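Local coordinates for type VI secretion system-associated protein TagF (Pseudomonas aeruginosa PAO1, PDB 2QNU) that has no established biochemical activity but is probably an accessory or regulatory factor of type VI secretion, at residues S3-Y7 and F132-V136; P56-F60 and F112-E116; E70-V76 and L89-L95; S188-S192 and R209-E214. One frame throughout, in Å; residues are numbered along the deposited sequence.

From the N terminus, strand 4-7 waits for helix 129-137, so contact 1 closes the widest loop. Nested inside it, contact 2 brings strand 58-62 against helix 110-121, and inside that again contact 3 joins strands 71-77 and 89-95 as a hairpin. Contact 4 follows in series, setting the turn between strands 180-185 and 194-199 on helix 209-212. The first three meet in one antiparallel sheet: strand 89-95 hydrogen-bonds to strand 4-7, and strand 71-77 to strand 58-62. Contact 4 reaches contact 2 where Trp-58 donates to the carbonyl of Phe-210 and Pro-56 packs on Ile-191. Contacts 1 and 4 lie farthest apart, their centres about 27 Å from each other.

Contact 1. Residues S3-Y7 and F132-V136; sequences SVGFY and FEQAV
Phe-6 offers one face of its ring to the edge of Phe-132 in an edge-to-face (T-shaped) pair, the centroids 4.9 Å apart and the planes at 62°; Phe-6 CG and Phe-132 CE1 come within 3.7 Å. Phe-6 takes rotamer p (chi1 69°, chi2 87°) from an extended backbone (phi/psi -153/159), while Phe-132 is t and helical (-55/-52). Strand 4-7 and the helical segment 132-136 run at 141° between their N-to-C directions, with axes 8.4 Å apart at closest approach; the nearest alpha carbons are those of Gly-5 and Val-136, 6.1 Å apart. Val-136 (t) is one turn beyond Phe-132, its N 2.9 Å from Phe-132 O, and so projects beside it onto the strand. Val-136 CG1 lies 4.0 Å from Phe-6 CD2, near the plane of that ring, 4.0 Å from Val-4 CG1 and 3.7 Å from Gly-5 O. Alternation along the strand turns both Val-4 and Phe-6 toward the helix. Glu-133 contributes its aliphatic part, with CG 3.5 Å from Phe-6 CZ, while its carboxylate makes a long, weak ion pair with Arg-19. Val-91 of the neighbouring strand adds to the apolar layer, touching Val-4, Phe-6 and Phe-132. Since neither hydrogen bond nor salt bridge joins the two segments, the 268 Å² they bury is held by aromatic and aliphatic contacts, as expected for a hydrophobic helix-on-sheet interface.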
loop_
_atom_site.group_PDB
_atom_site.type_symbol
_atom_site.label_atom_id
_atom_site.label_comp_id
_atom_site.label_asym_id
_atom_site.label_seq_id
_atom_site.Cartn_x
_atom_site.Cartn_y
_atom_site.Cartn_z
ATOM N N SER B 3 -20.087 -7.087 19.427
ATOM C CA SER B 3 -19.187 -6.593 18.346
ATOM C C SER B 3 -18.108 -7.604 17.831
ATOM O O SER B 3 -17.711 -7.531 16.664
ATOM C CB SER B 3 -18.473 -5.311 18.773
ATOM O OG SER B 3 -17.766 -4.768 17.646
ATOM N N VAL B 4 -17.582 -8.456 18.712
ATOM C CA VAL B 4 -16.682 -9.544 18.301
ATOM C C VAL B 4 -17.460 -10.855 18.412
ATOM O O VAL B 4 -18.336 -10.993 19.256
ATOM C CB VAL B 4 -15.428 -9.589 19.158
ATOM C CG1 VAL B 4 -14.439 -10.592 18.611
ATOM C CG2 VAL B 4 -14.793 -8.190 19.197
ATOM N N GLY B 5 -17.194 -11.808 17.528
ATOM C CA GLY B 5 -17.793 -13.127 17.700
ATOM C C GLY B 5 -16.819 -14.209 17.323
ATOM O O GLY B 5 -15.630 -13.959 17.188
ATOM N N PHE B 6 -17.325 -15.407 17.112
ATOM C CA PHE B 6 -16.423 -16.499 16.772
ATOM C C PHE B 6 -17.207 -17.521 15.952
ATOM O O PHE B 6 -18.422 -17.495 15.948
ATOM C CB PHE B 6 -15.777 -17.076 18.062
ATOM C CG PHE B 6 -16.742 -17.818 18.944
ATOM C CD1 PHE B 6 -16.984 -19.182 18.731
ATOM C CD2 PHE B 6 -17.393 -17.165 19.995
ATOM C CE1 PHE B 6 -17.883 -19.872 19.474
ATOM C CE2 PHE B 6 -18.299 -17.840 20.767
ATOM C CZ PHE B 6 -18.533 -19.230 20.519
ATOM N N TYR B 7 -16.489 -18.348 15.201
ATOM C CA TYR B 7 -17.088 -19.431 14.447
ATOM C C TYR B 7 -16.053 -20.522 14.284
ATOM O O TYR B 7 -14.862 -20.260 14.160
ATOM C CB TYR B 7 -17.559 -18.990 13.044
ATOM C CG TYR B 7 -17.988 -20.135 12.176
ATOM C CD1 TYR B 7 -17.173 -20.628 11.160
ATOM C CD2 TYR B 7 -19.198 -20.742 12.382
ATOM C CE1 TYR B 7 -17.578 -21.700 10.396
ATOM C CE2 TYR B 7 -19.601 -21.803 11.619
ATOM C CZ TYR B 7 -18.776 -22.253 10.622
ATOM O OH TYR B 7 -19.212 -23.289 9.870
ATOM N N PHE B 132 -14.996 -18.842 27.556
ATOM C CA PHE B 132 -14.556 -18.397 26.227
ATOM C C PHE B 132 -15.592 -17.493 25.543
ATOM O O PHE B 132 -15.249 -16.387 25.143
ATOM C CB PHE B 132 -14.272 -19.592 25.347
ATOM C CG PHE B 132 -13.980 -19.244 23.923
ATOM C CD1 PHE B 132 -14.885 -19.553 22.925
ATOM C CD2 PHE B 132 -12.794 -18.619 23.583
ATOM C CE1 PHE B 132 -14.601 -19.268 21.616
ATOM C CE2 PHE B 132 -12.527 -18.300 22.262
ATOM C CZ PHE B 132 -13.447 -18.594 21.286
ATOM N N GLU B 133 -16.846 -17.946 25.472
ATOM C CA GLU B 133 -17.912 -17.181 24.796
ATOM C C GLU B 133 -18.092 -15.828 25.445
ATOM O O GLU B 133 -18.146 -14.820 24.766
ATOM C CB GLU B 133 -19.228 -17.936 24.827
ATOM C CG GLU B 133 -19.215 -19.234 23.988
ATOM C CD GLU B 133 -20.493 -20.090 24.168
ATOM O OE1 GLU B 133 -21.192 -19.973 25.227
ATOM O OE2 GLU B 133 -20.751 -20.913 23.236
ATOM N N GLN B 134 -18.157 -15.837 26.771
ATOM C CA GLN B 134 -18.229 -14.619 27.602
ATOM C C GLN B 134 -17.085 -13.699 27.338
ATOM O O GLN B 134 -17.282 -12.530 27.105
ATOM C CB GLN B 134 -18.275 -14.977 29.089
ATOM C CG GLN B 134 -19.676 -15.438 29.527
ATOM C CD GLN B 134 -19.714 -16.167 30.888
ATOM O OE1 GLN B 134 -18.713 -16.204 31.626
ATOM N NE2 GLN B 134 -20.881 -16.740 31.229
ATOM N N ALA B 135 -15.869 -14.224 27.353
ATOM C CA ALA B 135 -14.693 -13.403 27.049
ATOM C C ALA B 135 -14.750 -12.771 25.647
ATOM O O ALA B 135 -14.463 -11.593 25.504
ATOM C CB ALA B 135 -13.393 -14.211 27.236
ATOM N N VAL B 136 -15.076 -13.560 24.619
ATOM C CA VAL B 136 -15.210 -13.034 23.274
ATOM C C VAL B 136 -16.276 -11.906 23.226
ATOM O O VAL B 136 -16.052 -10.869 22.598
ATOM C CB VAL B 136 -15.565 -14.152 22.234
ATOM C CG1 VAL B 136 -15.889 -13.537 20.876
ATOM C CG2 VAL B 136 -14.417 -15.159 22.108
#

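Contact 2. Residues P56-F60 and F112-E116; sequences PLWRF and FEQVE
A salt bridge between Arg-59 and Glu-116 dominates: Arg-59 NE donates to Glu-116 OE2 at 2.7 Å and Arg-59 NH2 to Glu-116 OE1 at 3.1 Å, so guanidinium and carboxylate meet side-on in a bidentate pair; a third, weak bond joins Arg-59 NH2 to Glu-116 OE2 at 3.1 Å. Water 1 donates to the same Glu-116 OE2 (2.7 Å) and to Leu-57 O (2.9 Å), satisfying a backbone carbonyl. The charge network continues through Arg-186, which forms salt bridges with Glu-116 and Glu-113. To make the reach, Arg-59 is m, t, t along a beta backbone (phi/psi -80/145), and Glu-116 is m, t on the helix (-57/-41). Long, flexible side chains suit this place because the axes of strand 58-60 and helix 112-116 pass 9.9 Å apart, at 134° between their N-to-C directions. In the register, Arg-59 CA is 6.8 Å from Phe-112 CA, and Leu-57 CA 7.4 Å from Glu-116 CA: two strand residues match one helical turn in the reverse direction. Phe-112 (m) packs along the arginine, its CB 3.8 Å from Arg-59 CD and over one face of the guanidinium, and its ring goes edge-to-face with Trp-184. Beyond it, Leu-57 CD2 touches Glu-116 CG at 4.2 Å. The arrangement is a helix packed on one face of an antiparallel sheet, as in alpha+beta folds, here with a buried ion pair in the interface.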
loop_
_atom_site.group_PDB
_atom_site.type_symbol
_atom_site.label_atom_id
_atom_site.label_comp_id
_atom_site.label_asym_id
_atom_site.label_seq_id
_atom_site.Cartn_x
_atom_site.Cartn_y
_atom_site.Cartn_z
ATOM N N PRO B 56 0.749 -22.207 12.457
ATOM C CA PRO B 56 0.510 -20.962 13.191
ATOM C C PRO B 56 -0.916 -20.531 13.390
ATOM O O PRO B 56 -1.889 -20.977 12.735
ATOM C CB PRO B 56 1.178 -19.899 12.324
ATOM C CG PRO B 56 2.197 -20.665 11.559
ATOM C CD PRO B 56 1.503 -21.954 11.226
ATOM N N LEU B 57 -1.027 -19.622 14.351
ATOM C CA LEU B 57 -2.218 -18.823 14.466
ATOM C C LEU B 57 -1.954 -17.639 13.530
ATOM O O LEU B 57 -0.831 -17.045 13.576
ATOM C CB LEU B 57 -2.416 -18.355 15.911
ATOM C CG LEU B 57 -3.070 -19.417 16.824
ATOM C CD1 LEU B 57 -2.103 -20.583 17.139
ATOM C CD2 LEU B 57 -3.560 -18.759 18.072
ATOM N N TRP B 58 -2.933 -17.385 12.627
ATOM C CA TRP B 58 -2.856 -16.301 11.689
ATOM C C TRP B 58 -3.830 -15.187 12.055
ATOM O O TRP B 58 -5.010 -15.350 12.142
ATOM C CB TRP B 58 -3.103 -16.813 10.288
ATOM C CG TRP B 58 -2.048 -17.738 9.841
ATOM C CD1 TRP B 58 -2.137 -19.083 9.758
ATOM C CD2 TRP B 58 -0.763 -17.386 9.369
ATOM N NE1 TRP B 58 -0.952 -19.616 9.289
ATOM C CE2 TRP B 58 -0.101 -18.591 9.014
ATOM C CE3 TRP B 58 -0.121 -16.170 9.135
ATOM C CZ2 TRP B 58 1.185 -18.610 8.506
ATOM C CZ3 TRP B 58 1.166 -16.191 8.678
ATOM C CH2 TRP B 58 1.812 -17.406 8.376
ATOM N N ARG B 59 -3.262 -14.041 12.282
ATOM C CA ARG B 59 -4.002 -12.792 12.399
ATOM C C ARG B 59 -4.311 -12.343 10.947
ATOM O O ARG B 59 -3.530 -12.598 10.071
ATOM C CB ARG B 59 -3.100 -11.767 13.026
ATOM C CG ARG B 59 -2.550 -12.183 14.359
ATOM C CD ARG B 59 -1.413 -11.330 14.819
ATOM N NE ARG B 59 -0.822 -11.875 16.058
ATOM C CZ ARG B 59 0.169 -11.296 16.736
ATOM N NH1 ARG B 59 0.630 -10.113 16.370
ATOM N NH2 ARG B 59 0.652 -11.858 17.823
ATOM N N PHE B 60 -5.467 -11.742 10.726
ATOM C CA PHE B 60 -5.828 -11.306 9.423
ATOM C C PHE B 60 -6.640 -10.008 9.395
ATOM O O PHE B 60 -7.335 -9.660 10.332
ATOM C CB PHE B 60 -6.608 -12.410 8.705
ATOM C CG PHE B 60 -7.906 -12.783 9.379
ATOM C CD1 PHE B 60 -9.078 -12.065 9.137
ATOM C CD2 PHE B 60 -7.968 -13.884 10.219
ATOM C CE1 PHE B 60 -10.264 -12.429 9.747
ATOM C CE2 PHE B 60 -9.127 -14.246 10.847
ATOM C CZ PHE B 60 -10.275 -13.548 10.635
ATOM N N PHE B 112 -4.840 -8.257 18.980
ATOM C CA PHE B 112 -4.516 -9.556 18.378
ATOM C C PHE B 112 -3.898 -10.607 19.389
ATOM O O PHE B 112 -4.218 -11.818 19.389
ATOM C CB PHE B 112 -3.603 -9.295 17.180
ATOM C CG PHE B 112 -4.318 -8.580 16.027
ATOM C CD1 PHE B 112 -5.167 -9.279 15.195
ATOM C CD2 PHE B 112 -4.158 -7.212 15.814
ATOM C CE1 PHE B 112 -5.893 -8.629 14.143
ATOM C CE2 PHE B 112 -4.877 -6.529 14.779
ATOM C CZ PHE B 112 -5.722 -7.245 13.942
ATOM N N GLU B 113 -2.999 -10.111 20.212
ATOM C CA GLU B 113 -2.413 -10.911 21.291
ATOM C C GLU B 113 -3.495 -11.356 22.288
ATOM O O GLU B 113 -3.557 -12.540 22.653
ATOM C CB GLU B 113 -1.322 -10.098 21.957
ATOM C CG GLU B 113 -0.103 -10.019 21.076
ATOM C CD GLU B 113 0.966 -9.054 21.556
ATOM O OE1 GLU B 113 0.767 -8.357 22.552
ATOM O OE2 GLU B 113 2.004 -8.970 20.903
ATOM N N GLN B 114 -4.401 -10.448 22.640
ATOM C CA GLN B 114 -5.536 -10.812 23.482
ATOM C C GLN B 114 -6.410 -11.838 22.799
ATOM O O GLN B 114 -6.891 -12.738 23.440
ATOM C CB GLN B 114 -6.455 -9.626 23.830
ATOM C CG GLN B 114 -5.758 -8.438 24.440
ATOM C CD GLN B 114 -6.711 -7.239 24.757
ATOM O OE1 GLN B 114 -7.888 -7.434 25.138
ATOM N NE2 GLN B 114 -6.176 -5.996 24.636
ATOM N N VAL B 115 -6.685 -11.682 21.503
ATOM C CA VAL B 115 -7.508 -12.647 20.829
ATOM C C VAL B 115 -6.792 -13.990 20.798
ATOM O O VAL B 115 -7.423 -15.014 21.011
ATOM C CB VAL B 115 -7.889 -12.239 19.369
ATOM C CG1 VAL B 115 -8.502 -13.417 18.674
ATOM C CG2 VAL B 115 -8.859 -11.074 19.394
ATOM N N GLU B 116 -5.504 -13.988 20.473
ATOM C CA GLU B 116 -4.713 -15.261 20.467
ATOM C C GLU B 116 -4.748 -15.953 21.825
ATOM O O GLU B 116 -4.895 -17.171 21.911
ATOM C CB GLU B 116 -3.260 -15.009 20.097
ATOM C CG GLU B 116 -3.033 -14.614 18.609
ATOM C CD GLU B 116 -1.570 -14.352 18.327
ATOM O OE1 GLU B 116 -0.818 -14.187 19.322
ATOM O OE2 GLU B 116 -1.134 -14.320 17.122
HETATM O O HOH W 1 0.603 -15.808 15.708
#

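Contact 3. Residues E70-V76 and L89-L95; sequences EAVTGVV and LTVACLL
This antiparallel strand pair is the hairpin of strands 71-77 and 89-95, inside the sheet between strands 58-62 and 4-7. The axes of strands 71-76 and 89-95 pass 4.6 Å apart, with 153° between their N-to-C directions. Ala-71/Leu-95, Thr-73/Cys-93 and Val-75/Val-91 are hydrogen-bonded pairs; Val-72/Leu-94, Gly-74/Ala-92 and Val-76/Thr-90 are non-hydrogen-bonded. Leu-95 N to Ala-71 O is 2.7 Å, Cys-93 N to Thr-73 O 2.8 Å and Val-75 N to Val-91 O 3.0 Å; of the return bonds, Ala-71 N to Leu-95 O (3.1 Å) is weak. The backbone is extended, Gly-74 most fully (phi/psi 168/-162). Glycine suits this place: Gly-74 CA lies only 3.2 Å from Val-91 O, and a CB would collide with that oxygen. Ala-71, Thr-73, Val-75, Val-91, Cys-93 and Leu-95 share the face covered by helices 101-105 and 110-121; Thr-73 (t) brings CG2 to 3.9 Å from CD1 of Leu-95 (m,t), while Thr-73 OG1 hydrogen-bonds to Phe-60 O. On the other face Val-72 CG2 packs on Ala-92 CB at 3.9 Å, and Thr-90 OG1 hydrogen-bonds to Trp-29 NE1. Valines and threonines suit the extended backbone of this central hairpin in a helix-covered antiparallel sheet.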
loop_
_atom_site.group_PDB
_atom_site.type_symbol
_atom_site.label_atom_id
_atom_site.label_comp_id
_atom_site.label_asym_id
_atom_site.label_seq_id
_atom_site.Cartn_x
_atom_site.Cartn_y
_atom_site.Cartn_z
ATOM N N GLU B 70 -18.913 -6.156 4.818
ATOM C CA GLU B 70 -18.065 -5.543 5.829
ATOM C C GLU B 70 -16.619 -6.023 5.670
ATOM O O GLU B 70 -16.329 -7.116 5.102
ATOM C CB GLU B 70 -18.560 -5.870 7.237
ATOM C CG GLU B 70 -19.677 -4.989 7.770
ATOM C CD GLU B 70 -21.057 -5.448 7.321
ATOM O OE1 GLU B 70 -21.309 -6.676 7.401
ATOM O OE2 GLU B 70 -21.900 -4.581 6.901
ATOM N N ALA B 71 -15.710 -5.200 6.180
ATOM C CA ALA B 71 -14.371 -5.645 6.374
ATOM C C ALA B 71 -14.344 -6.590 7.606
ATOM O O ALA B 71 -15.253 -6.573 8.489
ATOM C CB ALA B 71 -13.441 -4.488 6.557
ATOM N N VAL B 72 -13.289 -7.389 7.670
ATOM C CA VAL B 72 -13.155 -8.312 8.762
ATOM C C VAL B 72 -11.696 -8.423 9.193
ATOM O O VAL B 72 -10.736 -8.437 8.369
ATOM C CB VAL B 72 -13.961 -9.641 8.485
ATOM C CG1 VAL B 72 -13.702 -10.179 7.134
ATOM C CG2 VAL B 72 -13.772 -10.730 9.582
ATOM N N THR B 73 -11.546 -8.433 10.512
ATOM C CA THR B 73 -10.249 -8.652 11.136
ATOM C C THR B 73 -10.381 -9.685 12.264
ATOM O O THR B 73 -11.460 -9.890 12.803
ATOM C CB THR B 73 -9.656 -7.366 11.658
ATOM O OG1 THR B 73 -8.297 -7.582 12.022
ATOM C CG2 THR B 73 -10.424 -6.831 12.846
ATOM N N GLY B 74 -9.279 -10.371 12.559
ATOM C CA GLY B 74 -9.341 -11.422 13.552
ATOM C C GLY B 74 -8.132 -12.309 13.603
ATOM O O GLY B 74 -7.049 -11.930 13.162
ATOM N N VAL B 75 -8.334 -13.463 14.212
ATOM C CA VAL B 75 -7.300 -14.485 14.296
ATOM C C VAL B 75 -7.940 -15.847 14.067
ATOM O O VAL B 75 -9.038 -16.083 14.506
ATOM C CB VAL B 75 -6.542 -14.473 15.636
ATOM C CG1 VAL B 75 -5.359 -15.474 15.581
ATOM C CG2 VAL B 75 -6.033 -13.085 15.990
ATOM N N VAL B 76 -7.261 -16.720 13.334
ATOM C CA VAL B 76 -7.773 -18.072 13.111
ATOM C C VAL B 76 -6.709 -19.061 13.569
ATOM O O VAL B 76 -5.514 -18.818 13.395
ATOM C CB VAL B 76 -8.145 -18.382 11.642
ATOM C CG1 VAL B 76 -7.016 -18.061 10.661
ATOM C CG2 VAL B 76 -8.537 -19.846 11.475
ATOM N N LEU B 89 -10.773 -22.625 14.384
ATOM C CA LEU B 89 -11.605 -21.756 15.244
ATOM C C LEU B 89 -11.171 -20.334 14.953
ATOM O O LEU B 89 -9.987 -19.997 14.969
ATOM C CB LEU B 89 -11.343 -22.058 16.712
ATOM C CG LEU B 89 -12.058 -21.188 17.785
ATOM C CD1 LEU B 89 -13.540 -21.387 17.712
ATOM C CD2 LEU B 89 -11.573 -21.625 19.126
ATOM N N THR B 90 -12.138 -19.489 14.703
ATOM C CA THR B 90 -11.851 -18.130 14.341
ATOM C C THR B 90 -12.552 -17.232 15.307
ATOM O O THR B 90 -13.691 -17.472 15.597
ATOM C CB THR B 90 -12.403 -17.835 12.887
ATOM O OG1 THR B 90 -11.884 -18.801 11.995
ATOM C CG2 THR B 90 -12.003 -16.461 12.410
ATOM N N VAL B 91 -11.849 -16.215 15.784
ATOM C CA VAL B 91 -12.476 -15.038 16.403
ATOM C C VAL B 91 -12.354 -13.862 15.396
ATOM O O VAL B 91 -11.253 -13.568 14.882
ATOM C CB VAL B 91 -11.781 -14.701 17.709
ATOM C CG1 VAL B 91 -12.276 -13.356 18.302
ATOM C CG2 VAL B 91 -11.956 -15.876 18.696
ATOM N N ALA B 92 -13.491 -13.227 15.114
ATOM C CA ALA B 92 -13.593 -12.194 14.057
ATOM C C ALA B 92 -14.390 -10.982 14.516
ATOM O O ALA B 92 -15.424 -11.112 15.163
ATOM C CB ALA B 92 -14.247 -12.769 12.847
ATOM N N CYS B 93 -13.864 -9.808 14.186
ATOM C CA CYS B 93 -14.604 -8.570 14.330
ATOM C C CYS B 93 -14.947 -7.981 12.950
ATOM O O CYS B 93 -14.074 -7.687 12.139
ATOM C CB CYS B 93 -13.766 -7.595 15.119
ATOM S SG CYS B 93 -14.597 -6.107 15.333
ATOM N N LEU B 94 -16.228 -7.796 12.703
ATOM C CA LEU B 94 -16.700 -7.184 11.476
ATOM C C LEU B 94 -16.633 -5.653 11.549
ATOM O O LEU B 94 -17.112 -5.100 12.451
ATOM C CB LEU B 94 -18.127 -7.611 11.243
ATOM C CG LEU B 94 -18.313 -8.656 10.151
ATOM C CD1 LEU B 94 -18.131 -10.025 10.707
ATOM C CD2 LEU B 94 -19.727 -8.477 9.527
ATOM N N LEU B 95 -16.003 -4.998 10.599
ATOM C CA LEU B 95 -15.846 -3.554 10.655
ATOM C C LEU B 95 -16.640 -2.882 9.514
ATOM O O LEU B 95 -16.996 -3.541 8.504
ATOM C CB LEU B 95 -14.378 -3.182 10.512
ATOM C CG LEU B 95 -13.419 -3.720 11.573
ATOM C CD1 LEU B 95 -12.046 -3.874 10.959
ATOM C CD2 LEU B 95 -13.417 -2.775 12.789
#

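Contact 4. Residues S188-S192 and R209-E214; sequences SARIS and RFLTGE
The turn linking strands 180-185 and 194-199 is set here against the C-terminal end of the short helix 209-212. Residues 188-191 form a type I turn, with Ala-189 at phi/psi -44/-32 and Arg-190 at -98/-23. Ser-188 N donates to Ile-191 O (2.9 Å), Ile-191 N weakly to Ser-188 O (3.3 Å), and Ser-188 OG accepts from the backbone N of Arg-190 (3.0 Å) and of Ile-191 (3.1 Å) as an ST turn and ST motif. Ile-191, rotamer m with chi2 t, then extends into the helix end: its CD1 is 3.2 Å from Gly-213 N, 3.6 Å from Thr-212 C and 3.8 Å from Arg-209 O. A slim, unbranched tip suits such a small hollow, which Pro-56 borders as well. Gly-213 N still bonds to Arg-209 O (2.8 Å), but its phi of 61° turns the chain out of the helix. Glycine fits doubly, since a CB would strike Ile-191 CG1; the alpha carbons of Ile-191 and Gly-213 are 5.3 Å apart. Thr-212 OG1 accepts from Glu-214 N at 3.0 Å in a second ST turn. Arg-190 NH1 remains 4.4 Å from Glu-214 OE2, too long for a salt bridge. Arg-209 and the carbonyl of Ser-192 hydrogen-bond to Asn-156 and Arg-159 of the second subunit, so the contact borders the dimer interface. A glycine of positive phi just past the last turn is a common helix C-terminus.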
loop_
_atom_site.group_PDB
_atom_site.type_symbol
_atom_site.label_atom_id
_atom_site.label_comp_id
_atom_site.label_asym_id
_atom_site.label_seq_id
_atom_site.Cartn_x
_atom_site.Cartn_y
_atom_site.Cartn_z
ATOM N N SER B 188 5.688 -20.376 13.491
ATOM C CA SER B 188 5.818 -21.658 14.173
ATOM C C SER B 188 7.271 -22.102 13.976
ATOM O O SER B 188 8.039 -21.453 13.233
ATOM C CB SER B 188 4.900 -22.705 13.534
ATOM O OG SER B 188 5.332 -22.956 12.178
ATOM N N ALA B 189 7.670 -23.190 14.624
ATOM C CA ALA B 189 8.933 -23.800 14.279
ATOM C C ALA B 189 9.162 -23.907 12.734
ATOM O O ALA B 189 10.284 -23.789 12.273
ATOM C CB ALA B 189 9.001 -25.188 14.890
ATOM N N ARG B 190 8.113 -24.084 11.949
ATOM C CA ARG B 190 8.287 -24.309 10.504
ATOM C C ARG B 190 8.106 -23.084 9.572
ATOM O O ARG B 190 8.619 -23.069 8.459
ATOM C CB ARG B 190 7.324 -25.410 10.049
ATOM C CG ARG B 190 7.460 -26.658 10.853
ATOM C CD ARG B 190 7.488 -27.911 9.946
ATOM N NE ARG B 190 6.210 -28.647 9.902
ATOM C CZ ARG B 190 5.523 -28.983 8.801
ATOM N NH1 ARG B 190 5.928 -28.638 7.566
ATOM N NH2 ARG B 190 4.400 -29.677 8.951
ATOM N N ILE B 191 7.389 -22.083 10.023
ATOM C CA ILE B 191 7.094 -20.898 9.230
ATOM C C ILE B 191 7.588 -19.687 10.004
ATOM O O ILE B 191 7.163 -19.463 11.164
ATOM C CB ILE B 191 5.584 -20.835 9.029
ATOM C CG1 ILE B 191 5.069 -22.165 8.456
ATOM C CG2 ILE B 191 5.215 -19.711 8.170
ATOM C CD1 ILE B 191 3.592 -22.128 8.072
ATOM N N SER B 192 8.500 -18.916 9.418
ATOM C CA SER B 192 8.947 -17.653 10.082
ATOM C C SER B 192 7.838 -16.654 10.214
ATOM O O SER B 192 6.971 -16.551 9.317
ATOM C CB SER B 192 10.059 -16.967 9.310
ATOM O OG SER B 192 11.202 -17.795 9.383
ATOM N N ARG B 209 -0.197 -23.367 2.314
ATOM C CA ARG B 209 0.946 -22.537 2.655
ATOM C C ARG B 209 0.790 -21.987 4.071
ATOM O O ARG B 209 1.787 -21.776 4.746
ATOM C CB ARG B 209 1.165 -21.367 1.629
ATOM C CG ARG B 209 1.794 -21.885 0.294
ATOM C CD ARG B 209 0.966 -21.872 -1.045
ATOM N NE ARG B 209 0.956 -20.549 -1.609
ATOM C CZ ARG B 209 0.523 -20.142 -2.816
ATOM N NH1 ARG B 209 0.093 -20.940 -3.802
ATOM N NH2 ARG B 209 0.558 -18.840 -3.029
ATOM N N PHE B 210 -0.444 -21.817 4.522
ATOM C CA PHE B 210 -0.684 -21.444 5.942
ATOM C C PHE B 210 -0.252 -22.559 6.923
ATOM O O PHE B 210 -0.160 -22.298 8.132
ATOM C CB PHE B 210 -2.163 -21.225 6.221
ATOM C CG PHE B 210 -2.735 -19.995 5.588
ATOM C CD1 PHE B 210 -2.236 -18.737 5.899
ATOM C CD2 PHE B 210 -3.805 -20.103 4.695
ATOM C CE1 PHE B 210 -2.811 -17.577 5.320
ATOM C CE2 PHE B 210 -4.372 -18.949 4.085
ATOM C CZ PHE B 210 -3.847 -17.706 4.383
ATOM N N LEU B 211 -0.110 -23.790 6.418
ATOM C CA LEU B 211 0.231 -24.967 7.273
ATOM C C LEU B 211 1.685 -25.326 7.120
ATOM O O LEU B 211 2.278 -25.758 8.070
ATOM C CB LEU B 211 -0.667 -26.187 7.051
ATOM C CG LEU B 211 -2.162 -25.976 6.758
ATOM C CD1 LEU B 211 -2.865 -27.269 6.330
ATOM C CD2 LEU B 211 -2.912 -25.341 7.876
ATOM N N THR B 212 2.286 -25.106 5.953
ATOM C CA THR B 212 3.618 -25.550 5.754
ATOM C C THR B 212 4.604 -24.460 5.468
ATOM O O THR B 212 5.808 -24.697 5.570
ATOM C CB THR B 212 3.683 -26.551 4.586
ATOM O OG1 THR B 212 3.503 -25.855 3.351
ATOM C CG2 THR B 212 2.619 -27.577 4.737
ATOM N N GLY B 213 4.129 -23.273 5.104
ATOM C CA GLY B 213 5.022 -22.237 4.580
ATOM C C GLY B 213 5.768 -22.605 3.293
ATOM O O GLY B 213 6.682 -21.908 2.873
ATOM N N GLU B 214 5.391 -23.683 2.651
ATOM C CA GLU B 214 6.145 -24.136 1.507
ATOM C C GLU B 214 5.706 -23.424 0.226
ATOM O O GLU B 214 4.589 -23.000 0.113
ATOM C CB GLU B 214 5.988 -25.633 1.368
ATOM C CG GLU B 214 6.561 -26.410 2.560
ATOM C CD GLU B 214 6.327 -27.907 2.440
ATOM O OE1 GLU B 214 5.576 -28.354 1.510
ATOM O OE2 GLU B 214 6.877 -28.660 3.300
#